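Local coordinates for uncharacterized protein (Desulfovibrio piger ATCC 29098, PDB 4Z48) that is of unknown function but belongs to the LolA-like family of lipoprotein-sorting proteins and may bind a lipid or acyl chain, at residues Trp93-Leu96 against Leu101-Arg104; Met34-Gly39 against Leu43-Lys48; Arg18-Asp23 against Asp128-Tyr133; Ala71-Thr76 against Ser113-Asp118. All blocks are in the same frame, centred on the assembly; numbering follows the deposited sequence.

Contact 1. Residues Trp93-Leu96 against Leu101-Arg104; sequences WVYL and LVRR
Leu101 begins the return strand of an antiparallel beta hairpin by pairing with Leu96. Leu96 N donates to Leu101 O at 2.8 Å in a nearly straight bond, whereas the reverse bond, Leu101 N to Leu96 O, is weak at 3.4 Å, and the ladder slackens toward the turn. Leu101 O also receives the CA-H of Tyr95.

Val102 comes next, in a non-hydrogen-bonded pair with Tyr95. Its two methyls divide between aromatic neighbours: CG2 meets Tyr95 CD1 at 3.8 Å, in the plane of the phenol ring and at its edge, while CG1 lies 4.1 Å from Trp93 CB. With CG1 anti to the backbone N (chi1 175°), CG2 falls beside that N, and each methyl faces a different aromatic residue.

Arg103 restores full bonding: Arg103 N donates to Val94 O and Val94 N to Arg103 O, both at 2.9 Å, while its side chain leaves on the face that carries Leu96 and Leu101.

Arg104, on the opposite face, runs alongside Trp93 and points the same way. A bend at chi3 (-76°) brings NH2 to within 3.4 Å of Trp93 CZ2. Indole and guanidinium planes stand 56° apart, so the groups are not stacked; Trp93 NE1 lies over one guanidinium face, offset toward the rim. Asp91 takes Arg104 NH1 in a salt bridge, and Trp81 and His241 meet the indole edge-to-face.

The chemistry implies a division of labour on this hairpin, whose strand 101-104 is an edge strand: the backbone ladder sets the register, Val102 bridges two aromatic residues, and an arginine whose charge is probably balanced by Asp91 flanks a buried tryptophan.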
loop_
_atom_site.group_PDB
_atom_site.type_symbol
_atom_site.label_atom_id
_atom_site.label_comp_id
_atom_site.label_asym_id
_atom_site.label_seq_id
_atom_site.Cartn_x
_atom_site.Cartn_y
_atom_site.Cartn_z
ATOM N N TRP A 93 8.532 9.573 7.545
ATOM C CA TRP A 93 8.381 10.873 8.184
ATOM C C TRP A 93 7.143 11.609 7.666
ATOM O O TRP A 93 6.731 11.442 6.516
ATOM C CB TRP A 93 9.602 11.749 7.928
ATOM C CG TRP A 93 10.910 11.197 8.412
ATOM C CD1 TRP A 93 11.521 11.464 9.599
ATOM C CD2 TRP A 93 11.836 10.421 7.646
ATOM N NE1 TRP A 93 12.766 10.877 9.635
ATOM C CE2 TRP A 93 12.992 10.243 8.444
ATOM C CE3 TRP A 93 11.807 9.865 6.353
ATOM C CZ2 TRP A 93 14.113 9.543 7.986
ATOM C CZ3 TRP A 93 12.917 9.178 5.900
ATOM C CH2 TRP A 93 14.049 9.007 6.716
ATOM N N VAL A 94 6.581 12.446 8.514
ATOM C CA VAL A 94 5.442 13.291 8.139
ATOM C C VAL A 94 5.780 14.736 8.483
ATOM O O VAL A 94 6.262 14.988 9.590
ATOM C CB VAL A 94 4.080 12.850 8.793
ATOM C CG1 VAL A 94 4.153 12.803 10.325
ATOM C CG2 VAL A 94 2.912 13.739 8.329
ATOM N N TYR A 95 5.555 15.669 7.523
ATOM C CA TYR A 95 5.589 17.116 7.749
ATOM C C TYR A 95 4.135 17.549 8.033
ATOM O O TYR A 95 3.253 17.311 7.201
ATOM C CB TYR A 95 6.202 17.883 6.567
ATOM C CG TYR A 95 6.045 19.376 6.721
ATOM C CD1 TYR A 95 6.954 20.120 7.470
ATOM C CD2 TYR A 95 4.945 20.041 6.178
ATOM C CE1 TYR A 95 6.770 21.485 7.683
ATOM C CE2 TYR A 95 4.761 21.409 6.372
ATOM C CZ TYR A 95 5.690 22.130 7.106
ATOM O OH TYR A 95 5.518 23.476 7.292
ATOM N N LEU A 96 3.890 18.127 9.213
ATOM C CA LEU A 96 2.569 18.596 9.665
ATOM C C LEU A 96 2.494 20.126 9.518
ATOM O O LEU A 96 3.242 20.822 10.202
ATOM C CB LEU A 96 2.305 18.169 11.118
ATOM C CG LEU A 96 2.282 16.642 11.362
ATOM C CD1 LEU A 96 2.452 16.330 12.858
ATOM C CD2 LEU A 96 1.013 16.011 10.831
ATOM N N LEU A 101 6.303 21.235 11.624
ATOM C CA LEU A 101 7.176 20.197 12.183
ATOM C C LEU A 101 7.247 18.991 11.324
ATOM O O LEU A 101 6.252 18.633 10.713
ATOM C CB LEU A 101 6.633 19.703 13.541
ATOM C CG LEU A 101 6.949 20.494 14.791
ATOM C CD1 LEU A 101 6.222 19.884 15.965
ATOM C CD2 LEU A 101 8.459 20.497 15.088
ATOM N N VAL A 102 8.374 18.276 11.422
ATOM C CA VAL A 102 8.615 16.971 10.814
ATOM C C VAL A 102 8.679 15.967 11.989
ATOM O O VAL A 102 9.361 16.243 12.974
ATOM C CB VAL A 102 9.904 16.952 9.922
ATOM C CG1 VAL A 102 10.213 15.543 9.398
ATOM C CG2 VAL A 102 9.796 17.950 8.761
ATOM N N ARG A 103 7.944 14.839 11.900
ATOM C CA ARG A 103 7.925 13.784 12.921
ATOM C C ARG A 103 8.196 12.444 12.235
ATOM O O ARG A 103 7.618 12.196 11.190
ATOM C CB ARG A 103 6.559 13.747 13.650
ATOM C CG ARG A 103 6.422 12.609 14.679
ATOM C CD ARG A 103 5.085 12.563 15.417
ATOM N NE ARG A 103 3.948 12.100 14.600
ATOM C CZ ARG A 103 3.645 10.825 14.336
ATOM N NH1 ARG A 103 4.453 9.839 14.739
ATOM N NH2 ARG A 103 2.560 10.528 13.633
ATOM N N ARG A 104 9.046 11.610 12.830
ATOM C CA ARG A 104 9.349 10.271 12.341
ATOM C C ARG A 104 8.207 9.369 12.775
ATOM O O ARG A 104 7.735 9.487 13.913
ATOM C CB ARG A 104 10.696 9.772 12.944
ATOM C CG ARG A 104 10.963 8.326 12.560
ATOM C CD ARG A 104 12.218 7.757 13.187
ATOM N NE ARG A 104 13.438 8.236 12.528
ATOM C CZ ARG A 104 13.960 7.728 11.412
ATOM N NH1 ARG A 104 13.341 6.742 10.764
ATOM N NH2 ARG A 104 15.084 8.221 10.919
#

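Contact 2. Residues Met34-Gly39 against Leu43-Lys48; sequences MSINRG and LTRSFK
Ile36 and Arg45 sit on one face of an antiparallel beta hairpin, part of the extended antiparallel architecture of this LolA-like protein, and their side chains cross obliquely. Ile36 CD1 touches the aliphatic part of the arginine, 3.7 Å from Arg45 CD, and stays close to NE as well. Arg45 can present its methylenes this way because its chain turns sharply at chi2 (90°), folding the guanidinium back over its own strand, where Leu43 CD1 lies over one face, displaced toward the rim.

Met34, a selenomethionine and the direct cross-strand partner of Arg45, brings SE to 4.2 Å from Arg45 CD. Nearer the backbone, Met34 CB reaches Phe47 CE1 at 4.1 Å, at the edge of the ring and near its plane; the ring also meets Phe67 of the next strand. Ile36 CD1 packs on Leu43 CB at 4.1 Å and so lies between Leu43 CB and Arg45 CD. Ser35 and Thr44 pair on the opposite face.

Four backbone bonds fix this register, two between Met34 and Arg45 and two between Ile36 and Leu43, with Ile36 N to Leu43 O almost perfectly straight at 176°. The guanidinium is gripped from two directions: NE donates to Met115 O, while Arg45 NH1 donates to Thr44 O at 2.9 Å, with that oxygen in the guanidinium plane but the nitrogen well above the carbonyl plane.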
loop_
_atom_site.group_PDB
_atom_site.type_symbol
_atom_site.label_atom_id
_atom_site.label_comp_id
_atom_site.label_asym_id
_atom_site.label_seq_id
_atom_site.Cartn_x
_atom_site.Cartn_y
_atom_site.Cartn_z
HETATM N N MSE A 34 -9.449 10.644 -1.716
HETATM C CA MSE A 34 -9.832 9.683 -0.692
HETATM C C MSE A 34 -11.060 10.211 0.031
HETATM O O MSE A 34 -11.120 11.389 0.374
HETATM C CB MSE A 34 -8.628 9.469 0.250
HETATM C CG MSE A 34 -8.943 8.964 1.624
HETATM SE SE MSE A 34 -7.265 9.126 2.679
HETATM C CE MSE A 34 -6.379 7.703 2.048
ATOM N N SER A 35 -12.052 9.352 0.205
ATOM C CA SER A 35 -13.274 9.676 0.925
ATOM C C SER A 35 -13.432 8.657 2.085
ATOM O O SER A 35 -13.500 7.448 1.862
ATOM C CB SER A 35 -14.465 9.674 -0.042
ATOM O OG SER A 35 -15.686 9.874 0.647
ATOM N N ILE A 36 -13.427 9.160 3.317
ATOM C CA ILE A 36 -13.537 8.377 4.539
ATOM C C ILE A 36 -14.934 8.535 5.123
ATOM O O ILE A 36 -15.331 9.665 5.487
ATOM C CB ILE A 36 -12.448 8.848 5.554
ATOM C CG1 ILE A 36 -11.049 8.936 4.894
ATOM C CG2 ILE A 36 -12.421 7.895 6.759
ATOM C CD1 ILE A 36 -10.045 9.829 5.611
ATOM N N ASN A 37 -15.659 7.410 5.276
ATOM C CA ASN A 37 -17.025 7.443 5.809
ATOM C C ASN A 37 -17.113 6.787 7.172
ATOM O O ASN A 37 -16.833 5.611 7.312
ATOM C CB ASN A 37 -18.004 6.784 4.833
ATOM C CG ASN A 37 -19.475 7.038 5.119
ATOM O OD1 ASN A 37 -20.017 6.691 6.184
ATOM N ND2 ASN A 37 -20.174 7.573 4.126
ATOM N N ARG A 38 -17.575 7.534 8.153
ATOM C CA ARG A 38 -17.719 7.038 9.520
ATOM C C ARG A 38 -19.053 7.531 10.100
ATOM O O ARG A 38 -19.156 8.694 10.464
ATOM C CB ARG A 38 -16.513 7.511 10.368
ATOM C CG ARG A 38 -16.528 7.031 11.820
ATOM C CD ARG A 38 -15.383 7.634 12.644
ATOM N NE ARG A 38 -14.055 7.143 12.251
ATOM C CZ ARG A 38 -13.631 5.891 12.424
ATOM N NH1 ARG A 38 -14.426 4.982 12.979
ATOM N NH2 ARG A 38 -12.420 5.534 12.024
ATOM N N GLY A 39 -20.052 6.651 10.141
ATOM C CA GLY A 39 -21.390 6.958 10.652
ATOM C C GLY A 39 -22.140 8.035 9.885
ATOM O O GLY A 39 -22.877 8.819 10.483
ATOM N N LEU A 43 -14.973 12.531 5.637
ATOM C CA LEU A 43 -13.721 13.283 5.563
ATOM C C LEU A 43 -13.174 13.047 4.183
ATOM O O LEU A 43 -13.270 11.922 3.671
ATOM C CB LEU A 43 -12.669 12.809 6.589
ATOM C CG LEU A 43 -12.808 13.160 8.047
ATOM C CD1 LEU A 43 -11.686 12.454 8.830
ATOM C CD2 LEU A 43 -12.706 14.691 8.249
ATOM N N THR A 44 -12.543 14.030 3.614
ATOM C CA THR A 44 -11.995 13.871 2.268
ATOM C C THR A 44 -10.582 14.391 2.250
ATOM O O THR A 44 -10.213 15.221 3.074
ATOM C CB THR A 44 -12.907 14.550 1.163
ATOM O OG1 THR A 44 -12.663 15.946 1.054
ATOM C CG2 THR A 44 -14.375 14.301 1.374
ATOM N N ARG A 45 -9.768 13.827 1.386
ATOM C CA ARG A 45 -8.387 14.215 1.170
ATOM C C ARG A 45 -8.064 14.110 -0.299
ATOM O O ARG A 45 -8.543 13.184 -0.946
ATOM C CB ARG A 45 -7.412 13.323 1.952
ATOM C CG ARG A 45 -7.296 13.628 3.437
ATOM C CD ARG A 45 -8.289 12.832 4.268
ATOM N NE ARG A 45 -8.045 13.034 5.691
ATOM C CZ ARG A 45 -8.545 14.028 6.407
ATOM N NH1 ARG A 45 -9.350 14.923 5.842
ATOM N NH2 ARG A 45 -8.255 14.132 7.698
ATOM N N SER A 46 -7.275 15.049 -0.815
ATOM C CA SER A 46 -6.750 15.039 -2.186
ATOM C C SER A 46 -5.258 15.007 -2.046
ATOM O O SER A 46 -4.728 15.782 -1.241
ATOM C CB SER A 46 -7.183 16.278 -2.975
ATOM O OG SER A 46 -8.530 16.209 -3.408
ATOM N N PHE A 47 -4.567 14.160 -2.801
ATOM C CA PHE A 47 -3.108 14.103 -2.716
ATOM C C PHE A 47 -2.434 13.689 -4.030
ATOM O O PHE A 47 -3.068 13.161 -4.922
ATOM C CB PHE A 47 -2.634 13.178 -1.579
ATOM C CG PHE A 47 -3.115 11.744 -1.598
ATOM C CD1 PHE A 47 -4.341 11.393 -1.034
ATOM C CD2 PHE A 47 -2.328 10.737 -2.145
ATOM C CE1 PHE A 47 -4.782 10.067 -1.039
ATOM C CE2 PHE A 47 -2.746 9.402 -2.110
ATOM C CZ PHE A 47 -3.957 9.070 -1.528
ATOM N N LYS A 48 -1.148 14.000 -4.149
ATOM C CA LYS A 48 -0.300 13.558 -5.253
ATOM C C LYS A 48 0.758 12.634 -4.660
ATOM O O LYS A 48 1.232 12.871 -3.541
ATOM C CB LYS A 48 0.346 14.730 -6.015
ATOM C CG LYS A 48 -0.626 15.582 -6.831
ATOM C CD LYS A 48 0.026 16.876 -7.288
ATOM C CE LYS A 48 -0.894 17.641 -8.215
ATOM N NZ LYS A 48 -2.002 18.317 -7.491
#

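Contact 3. Residues Arg18-Asp23 against Asp128-Tyr133; sequences RMDQVD and DDVDEY
Asp20 and Asp128 set two carboxylates past each other in opposite directions, their planes 29° apart. The charged oxygens do not meet, Asp20 OD1 standing 5.5 Å from Asp128 OD2. What Asp20 OD1 does approach is the backbone: it lies 3.2 Å from Asp128 O, a close approach of two acceptors that is not a hydrogen bond, and 3.8 Å from Asp128 CB. The juxtaposition is probably eased by positive charge nearby, since Asp128 OD1 forms a salt bridge with Arg177 and Asp20 OD1 has a long, weak ion pair with Arg84.

Two further touches flank the acids. Val130 CG2 rests 3.7 Å from the methylene Asp20 CB, and the methyl CE of the selenomethionine Met19 comes within 4.0 Å of the oxygen Asp128 OD1, the two side chains crossing at about a right angle. Asp20 extends with CG anti to the backbone N (chi1 -172°), carrying its carboxylate toward the loop. There, Asp129 is the centre of an inverse gamma turn, closed by a weak bond from Val130 N to Asp128 O.

Thus the C-terminal part of helix 8-20 is laid against the loop leading into strand 133-143, and Val130 extends the packing along that helix to Tyr13 and Val17.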
loop_
_atom_site.group_PDB
_atom_site.type_symbol
_atom_site.label_atom_id
_atom_site.label_comp_id
_atom_site.label_asym_id
_atom_site.label_seq_id
_atom_site.Cartn_x
_atom_site.Cartn_y
_atom_site.Cartn_z
ATOM N N ARG A 18 6.075 -13.692 -8.917
ATOM C CA ARG A 18 5.464 -13.283 -10.199
ATOM C C ARG A 18 4.693 -11.971 -10.034
ATOM O O ARG A 18 4.791 -11.081 -10.890
ATOM C CB ARG A 18 4.529 -14.372 -10.757
ATOM C CG ARG A 18 5.246 -15.608 -11.289
ATOM C CD ARG A 18 4.402 -16.338 -12.321
ATOM N NE ARG A 18 3.249 -17.030 -11.741
ATOM C CZ ARG A 18 2.022 -17.035 -12.266
ATOM N NH1 ARG A 18 1.768 -16.374 -13.394
ATOM N NH2 ARG A 18 1.041 -17.704 -11.670
HETATM N N MSE A 19 3.942 -11.839 -8.922
HETATM C CA MSE A 19 3.190 -10.637 -8.588
HETATM C C MSE A 19 4.112 -9.428 -8.451
HETATM O O MSE A 19 3.743 -8.324 -8.831
HETATM C CB MSE A 19 2.418 -10.844 -7.275
HETATM C CG MSE A 19 1.296 -11.856 -7.387
HETATM SE SE MSE A 19 0.491 -12.170 -5.633
HETATM C CE MSE A 19 -0.328 -10.406 -5.237
ATOM N N ASP A 20 5.291 -9.637 -7.851
ATOM C CA ASP A 20 6.288 -8.595 -7.607
ATOM C C ASP A 20 6.945 -8.154 -8.949
ATOM O O ASP A 20 7.499 -7.055 -9.018
ATOM C CB ASP A 20 7.338 -9.094 -6.586
ATOM C CG ASP A 20 8.343 -8.062 -6.092
ATOM O OD1 ASP A 20 7.943 -6.898 -5.870
ATOM O OD2 ASP A 20 9.539 -8.417 -5.947
ATOM N N GLN A 21 6.835 -8.972 -10.005
ATOM C CA GLN A 21 7.391 -8.639 -11.327
ATOM C C GLN A 21 6.455 -7.756 -12.180
ATOM O O GLN A 21 6.904 -7.258 -13.214
ATOM C CB GLN A 21 7.774 -9.900 -12.104
ATOM C CG GLN A 21 9.172 -10.418 -11.714
ATOM C CD GLN A 21 9.322 -11.922 -11.807
ATOM O OE1 GLN A 21 8.577 -12.630 -12.511
ATOM N NE2 GLN A 21 10.322 -12.446 -11.108
ATOM N N VAL A 22 5.187 -7.543 -11.757
ATOM C CA VAL A 22 4.207 -6.728 -12.523
ATOM C C VAL A 22 4.712 -5.273 -12.706
ATOM O O VAL A 22 4.701 -4.753 -13.827
ATOM C CB VAL A 22 2.790 -6.772 -11.887
ATOM C CG1 VAL A 22 1.829 -5.792 -12.580
ATOM C CG2 VAL A 22 2.227 -8.200 -11.916
ATOM N N ASP A 23 5.189 -4.651 -11.637
ATOM C CA ASP A 23 5.660 -3.265 -11.697
ATOM C C ASP A 23 7.099 -3.188 -12.257
ATOM O O ASP A 23 8.068 -3.315 -11.508
ATOM C CB ASP A 23 5.552 -2.580 -10.319
ATOM C CG ASP A 23 5.939 -1.101 -10.343
ATOM O OD1 ASP A 23 6.035 -0.530 -11.451
ATOM O OD2 ASP A 23 6.172 -0.520 -9.237
ATOM N N ASP A 128 4.382 -5.496 -1.812
ATOM C CA ASP A 128 4.881 -6.760 -2.337
ATOM C C ASP A 128 6.351 -7.063 -1.946
ATOM O O ASP A 128 7.145 -7.467 -2.803
ATOM C CB ASP A 128 4.684 -6.791 -3.867
ATOM C CG ASP A 128 3.222 -6.877 -4.289
ATOM O OD1 ASP A 128 2.629 -7.980 -4.174
ATOM O OD2 ASP A 128 2.667 -5.838 -4.723
ATOM N N ASP A 129 6.689 -6.927 -0.647
ATOM C CA ASP A 129 8.018 -7.257 -0.109
ATOM C C ASP A 129 8.021 -8.767 0.180
ATOM O O ASP A 129 7.781 -9.189 1.312
ATOM C CB ASP A 129 8.316 -6.409 1.140
ATOM C CG ASP A 129 9.794 -6.176 1.406
ATOM O OD1 ASP A 129 10.557 -7.165 1.440
ATOM O OD2 ASP A 129 10.179 -5.004 1.628
ATOM N N VAL A 130 8.214 -9.574 -0.897
ATOM C CA VAL A 130 8.102 -11.035 -0.977
ATOM C C VAL A 130 8.784 -11.771 0.208
ATOM O O VAL A 130 8.180 -12.694 0.778
ATOM C CB VAL A 130 8.600 -11.589 -2.346
ATOM C CG1 VAL A 130 8.723 -13.101 -2.340
ATOM C CG2 VAL A 130 7.669 -11.162 -3.481
ATOM N N ASP A 131 10.002 -11.360 0.582
ATOM C CA ASP A 131 10.745 -12.085 1.617
ATOM C C ASP A 131 10.393 -11.646 3.061
ATOM O O ASP A 131 11.034 -12.100 4.015
ATOM C CB ASP A 131 12.257 -12.001 1.347
ATOM C CG ASP A 131 12.693 -12.744 0.083
ATOM O OD1 ASP A 131 12.303 -13.926 -0.088
ATOM O OD2 ASP A 131 13.444 -12.154 -0.721
ATOM N N GLU A 132 9.331 -10.875 3.242
ATOM C CA GLU A 132 8.917 -10.536 4.597
ATOM C C GLU A 132 7.841 -11.525 5.093
ATOM O O GLU A 132 7.489 -11.502 6.279
ATOM C CB GLU A 132 8.437 -9.083 4.701
ATOM C CG GLU A 132 9.554 -8.062 4.572
ATOM C CD GLU A 132 9.238 -6.676 5.095
ATOM O OE1 GLU A 132 8.125 -6.169 4.827
ATOM O OE2 GLU A 132 10.135 -6.073 5.729
ATOM N N TYR A 133 7.406 -12.459 4.214
ATOM C CA TYR A 133 6.308 -13.385 4.506
ATOM C C TYR A 133 6.546 -14.848 4.158
ATOM O O TYR A 133 7.351 -15.176 3.309
ATOM C CB TYR A 133 5.051 -12.943 3.693
ATOM C CG TYR A 133 4.683 -11.486 3.842
ATOM C CD1 TYR A 133 5.219 -10.518 2.995
ATOM C CD2 TYR A 133 3.792 -11.071 4.826
ATOM C CE1 TYR A 133 4.886 -9.167 3.133
ATOM C CE2 TYR A 133 3.445 -9.728 4.968
ATOM C CZ TYR A 133 4.014 -8.776 4.136
ATOM O OH TYR A 133 3.686 -7.446 4.278
#

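Contact 4. Residues Ala71-Thr76 against Ser113-Asp118; sequences ADVNGT and SFMRSD
Met115, a selenomethionine, overlaps the side of Val73 with its terminal methyl: CE lies 3.8 Å from both Val73 CB and Val73 CG1. One atom back, SE meets Thr76 CG2 at 4.0 Å, these two side chains reaching toward each other tip to tip. The chain gets there by folding twice, at chi2 (-68°) and chi3 (-72°), while its CG sits 3.9 Å above the plane of the Phe114 ring, over the centre. Phe67 of strand 60-69 touches all three: Val73, Thr76 and Met115.

Each side of this apolar touch is braced by its own turn. Val73 O accepts twice from Thr76, from N at 2.9 Å and from OG1 at 2.7 Å, both from the same face of the carbonyl plane. Phe114 O is likewise gripped by Ser117 N and by Ser117 OG, the latter at 2.7 Å in the carbonyl plane. Ser113 OG adds a bond to Ser117 O, on a lone pair.

The arrangement is that of two beta turns docked through a single methionine: a type II turn, Val73 to Thr76 with Gly75 at its third position, in the connection between antiparallel strands 60-69 and 77-82, and a type I' turn, Phe114 to Ser117, in the long loop preceding strand 133-143.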
loop_
_atom_site.group_PDB
_atom_site.type_symbol
_atom_site.label_atom_id
_atom_site.label_comp_id
_atom_site.label_asym_id
_atom_site.label_seq_id
_atom_site.Cartn_x
_atom_site.Cartn_y
_atom_site.Cartn_z
ATOM N N ALA A 71 -8.260 22.544 2.876
ATOM C CA ALA A 71 -7.386 23.554 3.490
ATOM C C ALA A 71 -6.689 23.051 4.758
ATOM O O ALA A 71 -5.514 23.319 4.914
ATOM C CB ALA A 71 -8.181 24.801 3.803
ATOM N N ASP A 72 -7.399 22.340 5.662
ATOM C CA ASP A 72 -6.824 21.911 6.943
ATOM C C ASP A 72 -5.678 20.901 6.799
ATOM O O ASP A 72 -4.856 20.851 7.705
ATOM C CB ASP A 72 -7.874 21.351 7.901
ATOM C CG ASP A 72 -8.526 22.437 8.772
ATOM O OD1 ASP A 72 -7.904 22.842 9.788
ATOM O OD2 ASP A 72 -9.640 22.881 8.431
ATOM N N VAL A 73 -5.606 20.146 5.690
ATOM C CA VAL A 73 -4.540 19.154 5.485
ATOM C C VAL A 73 -3.533 19.644 4.413
ATOM O O VAL A 73 -2.472 19.039 4.237
ATOM C CB VAL A 73 -5.085 17.734 5.149
ATOM C CG1 VAL A 73 -6.111 17.275 6.186
ATOM C CG2 VAL A 73 -5.624 17.640 3.728
ATOM N N ASN A 74 -3.876 20.704 3.681
ATOM C CA ASN A 74 -2.980 21.255 2.652
ATOM C C ASN A 74 -1.564 21.428 3.192
ATOM O O ASN A 74 -1.374 22.054 4.244
ATOM C CB ASN A 74 -3.487 22.619 2.141
ATOM C CG ASN A 74 -2.515 23.284 1.196
ATOM O OD1 ASN A 74 -1.742 24.165 1.567
ATOM N ND2 ASN A 74 -2.529 22.872 -0.042
ATOM N N GLY A 75 -0.584 20.896 2.471
ATOM C CA GLY A 75 0.808 21.007 2.917
ATOM C C GLY A 75 1.341 19.794 3.679
ATOM O O GLY A 75 2.557 19.691 3.900
ATOM N N THR A 76 0.448 18.864 4.109
ATOM C CA THR A 76 0.915 17.639 4.795
ATOM C C THR A 76 1.700 16.826 3.765
ATOM O O THR A 76 1.278 16.710 2.622
ATOM C CB THR A 76 -0.245 16.812 5.404
ATOM O OG1 THR A 76 -1.098 17.683 6.145
ATOM C CG2 THR A 76 0.257 15.636 6.307
ATOM N N SER A 113 -3.673 4.973 12.353
ATOM C CA SER A 113 -4.430 5.426 11.206
ATOM C C SER A 113 -3.633 6.387 10.338
ATOM O O SER A 113 -2.939 7.261 10.862
ATOM C CB SER A 113 -5.706 6.117 11.670
ATOM O OG SER A 113 -6.444 6.502 10.523
ATOM N N PHE A 114 -3.770 6.250 9.014
ATOM C CA PHE A 114 -3.143 7.183 8.080
ATOM C C PHE A 114 -4.171 8.251 7.716
ATOM O O PHE A 114 -5.129 7.930 7.046
ATOM C CB PHE A 114 -2.615 6.447 6.829
ATOM C CG PHE A 114 -2.126 7.307 5.692
ATOM C CD1 PHE A 114 -0.878 7.929 5.750
ATOM C CD2 PHE A 114 -2.919 7.510 4.558
ATOM C CE1 PHE A 114 -0.412 8.691 4.674
ATOM C CE2 PHE A 114 -2.482 8.330 3.516
ATOM C CZ PHE A 114 -1.230 8.907 3.574
HETATM N N MSE A 115 -4.004 9.489 8.221
HETATM C CA MSE A 115 -4.865 10.654 7.870
HETATM C C MSE A 115 -6.346 10.420 8.165
HETATM O O MSE A 115 -7.223 10.854 7.399
HETATM C CB MSE A 115 -4.661 11.020 6.395
HETATM C CG MSE A 115 -3.218 11.379 6.072
HETATM SE SE MSE A 115 -2.756 13.015 6.938
HETATM C CE MSE A 115 -3.864 14.213 5.754
ATOM N N ARG A 116 -6.598 9.747 9.316
ATOM C CA ARG A 116 -7.899 9.379 9.875
ATOM C C ARG A 116 -8.659 8.404 8.958
ATOM O O ARG A 116 -9.856 8.175 9.177
ATOM C CB ARG A 116 -8.755 10.616 10.194
ATOM C CG ARG A 116 -8.025 11.538 11.180
ATOM C CD ARG A 116 -8.705 12.869 11.344
ATOM N NE ARG A 116 -10.015 12.750 11.960
ATOM C CZ ARG A 116 -10.778 13.800 12.248
ATOM N NH1 ARG A 116 -10.356 15.031 11.977
ATOM N NH2 ARG A 116 -11.960 13.631 12.817
ATOM N N SER A 117 -7.967 7.824 7.944
ATOM C CA SER A 117 -8.553 6.852 7.018
ATOM C C SER A 117 -8.529 5.434 7.596
ATOM O O SER A 117 -8.033 5.196 8.708
ATOM C CB SER A 117 -7.849 6.867 5.659
ATOM O OG SER A 117 -6.616 6.163 5.713
ATOM N N ASP A 118 -9.060 4.481 6.800
ATOM C CA ASP A 118 -9.080 3.061 7.152
ATOM C C ASP A 118 -7.766 2.393 6.784
ATOM O O ASP A 118 -7.555 1.235 7.132
ATOM C CB ASP A 118 -10.285 2.383 6.534
ATOM C CG ASP A 118 -11.528 2.899 7.240
ATOM O OD1 ASP A 118 -11.780 2.463 8.346
ATOM O OD2 ASP A 118 -12.151 3.873 6.736
#

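From the N terminus, helix 8-20 supplies the first half of contact 3, whose partner arrives more than a hundred residues later, so that contact 3 encloses the other three. Contact 2 closes first, as the hairpin of strands 27-38 and 41-54. Residues 71-76 then open contact 4; inside its loop the hairpin of contact 1 forms and closes before 113-118 completes contact 4. Contacts 2 and 4 follow in series, and none cross. Contact 4 touches both hairpins, Tyr95 and Val94 against 75-76 and Ile36 and Leu43 against 115-116, joining them, whereas contact 3 ties helix to loop on the opposite side of the chain's centre, nearest atoms about 14 Å from contact 4.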